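Local coordinates for protein geranyltranstransferase (Staphylococcus aureus, PDB 1RTR) that catalyses the condensation of geranyl pyrophosphate with isopentenyl pyrophosphate, making farnesyl pyrophosphate in isoprenoid biosynthesis, at residues A[120-124]-A[137-142]; A[182-187]-A[203-208]. All coordinates share one frame. Residues are numbered along the deposited sequence.

Contact 1 of 2, residues A[120-124]-A[137-142]; sequences FELIS and VLQRLS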
loop_
_atom_site.group_PDB
_atom_site.type_symbol
_atom_site.label_atom_id
_atom_site.label_comp_id
_atom_site.label_asym_id
_atom_site.label_seq_id
_atom_site.Cartn_x
_atom_site.Cartn_y
_atom_site.Cartn_z
ATOM N N PHE A 120 -6.405 1.193 -1.097
ATOM C CA PHE A 120 -6.817 -0.150 -1.493
ATOM C C PHE A 120 -8.121 -0.595 -0.836
ATOM O O PHE A 120 -8.966 -1.228 -1.479
ATOM C CB PHE A 120 -5.677 -1.137 -1.271
ATOM C CG PHE A 120 -4.526 -0.903 -2.194
ATOM C CD1 PHE A 120 -4.617 -1.256 -3.538
ATOM C CD2 PHE A 120 -3.376 -0.286 -1.747
ATOM C CE1 PHE A 120 -3.571 -1.021 -4.411
ATOM C CE2 PHE A 120 -2.326 -0.042 -2.617
ATOM C CZ PHE A 120 -2.421 -0.411 -3.957
ATOM N N GLU A 121 -8.294 -0.241 0.435
ATOM C CA GLU A 121 -9.548 -0.482 1.138
ATOM C C GLU A 121 -10.710 0.172 0.420
ATOM O O GLU A 121 -11.758 -0.443 0.244
ATOM C CB GLU A 121 -9.465 0.055 2.563
ATOM C CG GLU A 121 -10.366 -0.665 3.544
ATOM C CD GLU A 121 -11.417 0.248 4.138
ATOM O OE1 GLU A 121 -12.188 0.840 3.337
ATOM O OE2 GLU A 121 -11.469 0.373 5.403
ATOM N N LEU A 122 -10.510 1.418 0.004
ATOM C CA LEU A 122 -11.553 2.215 -0.634
ATOM C C LEU A 122 -12.073 1.620 -1.939
ATOM O O LEU A 122 -13.283 1.581 -2.159
ATOM C CB LEU A 122 -11.067 3.652 -0.847
ATOM C CG LEU A 122 -12.107 4.773 -0.722
ATOM C CD1 LEU A 122 -13.054 4.594 0.484
ATOM C CD2 LEU A 122 -11.406 6.108 -0.658
ATOM N N ILE A 123 -11.172 1.144 -2.800
ATOM C CA ILE A 123 -11.600 0.565 -4.072
ATOM C C ILE A 123 -12.273 -0.767 -3.810
ATOM O O ILE A 123 -13.341 -1.045 -4.370
ATOM C CB ILE A 123 -10.421 0.416 -5.083
ATOM C CG1 ILE A 123 -10.042 1.776 -5.659
ATOM C CG2 ILE A 123 -10.780 -0.568 -6.216
ATOM C CD1 ILE A 123 -8.613 1.882 -6.050
ATOM N N SER A 124 -11.651 -1.572 -2.951
ATOM C CA SER A 124 -12.152 -2.911 -2.652
ATOM C C SER A 124 -13.532 -2.890 -1.981
ATOM O O SER A 124 -14.258 -3.887 -2.022
ATOM C CB SER A 124 -11.145 -3.696 -1.810
ATOM O OG SER A 124 -11.058 -3.181 -0.498
ATOM N N VAL A 137 -9.162 -2.421 -11.456
ATOM C CA VAL A 137 -8.688 -1.160 -10.907
ATOM C C VAL A 137 -7.558 -1.376 -9.893
ATOM O O VAL A 137 -6.514 -0.714 -9.966
ATOM C CB VAL A 137 -9.845 -0.341 -10.279
ATOM C CG1 VAL A 137 -9.329 0.968 -9.692
ATOM C CG2 VAL A 137 -10.891 -0.033 -11.318
ATOM N N LEU A 138 -7.769 -2.297 -8.951
ATOM C CA LEU A 138 -6.785 -2.569 -7.894
ATOM C C LEU A 138 -5.467 -3.060 -8.482
ATOM O O LEU A 138 -4.397 -2.570 -8.118
ATOM C CB LEU A 138 -7.319 -3.607 -6.900
ATOM C CG LEU A 138 -8.256 -3.092 -5.815
ATOM C CD1 LEU A 138 -9.193 -4.197 -5.353
ATOM C CD2 LEU A 138 -7.493 -2.527 -4.627
ATOM N N GLN A 139 -5.563 -4.023 -9.396
ATOM C CA GLN A 139 -4.406 -4.552 -10.101
ATOM C C GLN A 139 -3.631 -3.431 -10.756
ATOM O O GLN A 139 -2.415 -3.334 -10.600
ATOM C CB GLN A 139 -4.838 -5.559 -11.164
ATOM C CG GLN A 139 -3.821 -6.652 -11.404
ATOM C CD GLN A 139 -4.328 -7.715 -12.359
ATOM O OE1 GLN A 139 -3.528 -8.416 -12.980
ATOM N NE2 GLN A 139 -5.661 -7.840 -12.487
ATOM N N ARG A 140 -4.349 -2.572 -11.468
ATOM C CA ARG A 140 -3.732 -1.464 -12.170
ATOM C C ARG A 140 -3.115 -0.442 -11.223
ATOM O O ARG A 140 -2.005 0.048 -11.462
ATOM C CB ARG A 140 -4.745 -0.819 -13.109
ATOM C CG ARG A 140 -4.139 0.099 -14.138
ATOM C CD ARG A 140 -5.166 0.821 -14.984
ATOM N NE ARG A 140 -5.880 -0.092 -15.876
ATOM C CZ ARG A 140 -5.394 -0.545 -17.025
ATOM N NH1 ARG A 140 -6.123 -1.367 -17.765
ATOM N NH2 ARG A 140 -4.182 -0.163 -17.435
ATOM N N LEU A 141 -3.812 -0.119 -10.141
ATOM C CA LEU A 141 -3.247 0.785 -9.145
ATOM C C LEU A 141 -1.947 0.229 -8.532
ATOM O O LEU A 141 -0.981 0.963 -8.345
ATOM C CB LEU A 141 -4.279 1.112 -8.053
ATOM C CG LEU A 141 -3.992 2.307 -7.133
ATOM C CD1 LEU A 141 -3.517 3.530 -7.923
ATOM C CD2 LEU A 141 -5.213 2.649 -6.284
ATOM N N SER A 142 -1.924 -1.062 -8.224
ATOM C CA SER A 142 -0.764 -1.636 -7.551
ATOM C C SER A 142 0.471 -1.686 -8.457
ATOM O O SER A 142 1.586 -1.433 -7.989
ATOM C CB SER A 142 -1.084 -3.013 -6.971
ATOM O OG SER A 142 -1.447 -3.921 -7.996
#

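Contact 2 of 2, residues A[182-187]-A[203-208]; sequences LTFAVM and LESYSY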
loop_
_atom_site.group_PDB
_atom_site.type_symbol
_atom_site.label_atom_id
_atom_site.label_comp_id
_atom_site.label_asym_id
_atom_site.label_seq_id
_atom_site.Cartn_x
_atom_site.Cartn_y
_atom_site.Cartn_z
ATOM N N LEU A 182 -1.065 8.954 -13.836
ATOM C CA LEU A 182 -1.864 9.571 -14.892
ATOM C C LEU A 182 -2.506 8.507 -15.776
ATOM O O LEU A 182 -3.705 8.561 -16.058
ATOM C CB LEU A 182 -1.055 10.593 -15.712
ATOM C CG LEU A 182 -0.792 11.889 -14.939
ATOM C CD1 LEU A 182 0.120 12.805 -15.702
ATOM C CD2 LEU A 182 -2.077 12.616 -14.587
ATOM N N THR A 183 -1.714 7.527 -16.183
ATOM C CA THR A 183 -2.220 6.431 -16.988
ATOM C C THR A 183 -3.222 5.588 -16.210
ATOM O O THR A 183 -4.168 5.045 -16.799
ATOM C CB THR A 183 -1.032 5.563 -17.500
ATOM O OG1 THR A 183 -0.218 6.365 -18.361
ATOM C CG2 THR A 183 -1.507 4.442 -18.416
ATOM N N PHE A 184 -3.008 5.440 -14.901
ATOM C CA PHE A 184 -4.007 4.778 -14.075
ATOM C C PHE A 184 -5.342 5.526 -14.150
ATOM O O PHE A 184 -6.384 4.907 -14.347
ATOM C CB PHE A 184 -3.569 4.663 -12.602
ATOM C CG PHE A 184 -4.675 4.193 -11.701
ATOM C CD1 PHE A 184 -5.429 5.107 -10.977
ATOM C CD2 PHE A 184 -5.008 2.844 -11.649
ATOM C CE1 PHE A 184 -6.488 4.681 -10.192
ATOM C CE2 PHE A 184 -6.059 2.407 -10.876
ATOM C CZ PHE A 184 -6.802 3.332 -10.135
ATOM N N ALA A 185 -5.299 6.849 -13.999
ATOM C CA ALA A 185 -6.510 7.675 -14.037
ATOM C C ALA A 185 -7.345 7.402 -15.273
ATOM O O ALA A 185 -8.534 7.083 -15.150
ATOM C CB ALA A 185 -6.185 9.172 -13.917
ATOM N N VAL A 186 -6.749 7.475 -16.466
ATOM C CA VAL A 186 -7.583 7.300 -17.657
ATOM C C VAL A 186 -7.960 5.851 -17.925
ATOM O O VAL A 186 -9.083 5.604 -18.387
ATOM C CB VAL A 186 -7.107 8.104 -18.945
ATOM C CG1 VAL A 186 -5.986 9.078 -18.634
ATOM C CG2 VAL A 186 -6.802 7.183 -20.160
ATOM N N MET A 187 -7.062 4.903 -17.606
ATOM C CA MET A 187 -7.295 3.485 -17.905
ATOM C C MET A 187 -8.209 2.804 -16.889
ATOM O O MET A 187 -8.994 1.911 -17.250
ATOM C CB MET A 187 -5.977 2.697 -18.043
ATOM C CG MET A 187 -5.064 3.125 -19.201
ATOM S SD MET A 187 -5.888 3.295 -20.835
ATOM C CE MET A 187 -6.096 1.537 -21.220
ATOM N N LEU A 203 -6.520 5.586 -25.671
ATOM C CA LEU A 203 -6.568 6.304 -24.399
ATOM C C LEU A 203 -5.248 6.139 -23.677
ATOM O O LEU A 203 -4.755 7.072 -23.040
ATOM C CB LEU A 203 -7.743 5.820 -23.551
ATOM C CG LEU A 203 -9.105 6.374 -23.989
ATOM C CD1 LEU A 203 -10.235 5.506 -23.460
ATOM C CD2 LEU A 203 -9.261 7.831 -23.545
ATOM N N GLU A 204 -4.672 4.948 -23.825
ATOM C CA GLU A 204 -3.335 4.639 -23.322
ATOM C C GLU A 204 -2.247 5.576 -23.849
ATOM O O GLU A 204 -1.635 6.303 -23.053
ATOM C CB GLU A 204 -2.973 3.188 -23.621
ATOM C CG GLU A 204 -3.052 2.275 -22.422
ATOM C CD GLU A 204 -1.703 1.710 -22.028
ATOM O OE1 GLU A 204 -0.798 2.538 -21.702
ATOM O OE2 GLU A 204 -1.561 0.443 -22.045
ATOM N N SER A 205 -2.013 5.580 -25.167
ATOM C CA SER A 205 -1.051 6.529 -25.746
ATOM C C SER A 205 -1.377 7.938 -25.336
ATOM O O SER A 205 -0.480 8.704 -24.955
ATOM C CB SER A 205 -0.992 6.480 -27.272
ATOM O OG SER A 205 -1.002 5.157 -27.742
ATOM N N TYR A 206 -2.655 8.292 -25.405
ATOM C CA TYR A 206 -3.040 9.628 -24.996
ATOM C C TYR A 206 -2.481 9.903 -23.614
ATOM O O TYR A 206 -1.837 10.933 -23.407
ATOM C CB TYR A 206 -4.561 9.823 -25.033
ATOM C CG TYR A 206 -5.039 10.986 -24.174
ATOM C CD1 TYR A 206 -5.479 10.781 -22.862
ATOM C CD2 TYR A 206 -5.025 12.287 -24.664
ATOM C CE1 TYR A 206 -5.915 11.853 -22.072
ATOM C CE2 TYR A 206 -5.450 13.360 -23.883
ATOM C CZ TYR A 206 -5.902 13.135 -22.597
ATOM O OH TYR A 206 -6.315 14.193 -21.833
ATOM N N SER A 207 -2.697 8.979 -22.672
ATOM C CA SER A 207 -2.291 9.205 -21.276
ATOM C C SER A 207 -0.784 9.283 -21.110
ATOM O O SER A 207 -0.276 10.111 -20.343
ATOM C CB SER A 207 -2.880 8.143 -20.344
ATOM O OG SER A 207 -2.137 6.939 -20.412
ATOM N N TYR A 208 -0.069 8.427 -21.841
ATOM C CA TYR A 208 1.391 8.475 -21.849
ATOM C C TYR A 208 1.922 9.837 -22.295
ATOM O O TYR A 208 2.745 10.444 -21.598
ATOM C CB TYR A 208 1.987 7.368 -22.724
ATOM C CG TYR A 208 3.454 7.595 -22.994
ATOM C CD1 TYR A 208 3.882 8.161 -24.203
ATOM C CD2 TYR A 208 4.417 7.267 -22.036
ATOM C CE1 TYR A 208 5.231 8.377 -24.458
ATOM C CE2 TYR A 208 5.776 7.490 -22.276
ATOM C CZ TYR A 208 6.174 8.044 -23.492
ATOM O OH TYR A 208 7.506 8.266 -23.747
#

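Contact 1 of 2, residues A[120-124]-A[137-142]
Residues 120-124, the last turn of helix 105-124, run nearly antiparallel to residues 137-142 of the next helix, at 159°. The short axes stay 10.3 Å apart at their closest, and the nearest alpha carbons, those of Phe120 and Leu138, are 6.8 Å from each other. That spacing leaves room for a layer of bulky side chains, so the contact is held by apolar packing. Leu138 sits in the middle: Leu138 CD2 meets the edge of the Phe120 ring, 3.3 Å from Phe120 CD1, while Leu138 CG lies 3.6 Å from Ile123 CG2. Ile123 points across the gap and also reaches Val137 and Leu141 of the facing segment, with its CD1 3.5 Å from Leu141 CD2 and 3.8 Å from Val137 CG1. The serines at the margins turn their hydroxyls back to their own helices; Ser142 OG donates to Gln139 O at 2.8 Å. Together the two helices form a helical hairpin of the all-alpha polyprenyl synthase fold. Helix 65-83 packs on Ile123 and Val137, helix 179-193 lies against Val137 and Leu141, and Phe120 stacks on Phe120 of the second subunit, placing the hairpin in the dimer interface.

Contact 2 of 2, residues A[182-187]-A[203-208]
This is a close antiparallel helix-helix contact with a polar pair set beside apolar packing, inside the hairpin made by helix 179-193 and the long helix 197-227. The short axes of 182-187 and 203-208 come within 8.8 Å and cross at 149°. Approach is tightest at Thr183 and Ser207, whose CA atoms are 5.1 Å apart; two small side chains let the backbones draw together there. Thr183 OG1 lies 2.9 Å from Ser207 OG, at hydrogen-bonding distance. Ser207 OG donates its own proton to Glu204 O at 2.8 Å, while the one Thr183 hydroxyl proton can be given to either Ser207 OG or Gly179 O. One turn on, Val186 points into the interface, its CG1 3.7 Å from Ser207 CB and its CG2 3.8 Å from Leu203 CB. Met187 closes the more exposed margin, where its CE rests 3.4 Å from Glu204 CG, so the aliphatic part of the glutamate joins the packing. Around this pair, helix 45-56 packs on Leu182 and Val186. Helix 279-289 lies against Leu203 and Tyr206, whose OH hydrogen-bonds to Leu281 O, and helix 245-270 also touches Tyr206. On the other side of helix 179-193, Phe184 turns away toward helix 131-145.

Contacts 1 and 2 are two hairpins of one helical bundle, separated along the chain by helices 150-159 and 167-177, with centres about 16 Å apart, and they meet where helix 131-145 lies beside helix 179-193. Phe184 bridges them: its CE2 is 3.3 Å from Val137 O and 3.5 Å from Leu141 N. Next to it Arg140 NH2 packs 3.4 Å from Met187 CB, and the same arginine forms a salt bridge with Asp191. Contact 1 borders the second subunit, whereas contact 2 is untouched by it. As in other polyprenyl synthases, the aspartate-rich motifs of the active site probably lie toward the C-terminal ends of helices 65-83 and 197-227; contact 2 involves an earlier part of the latter.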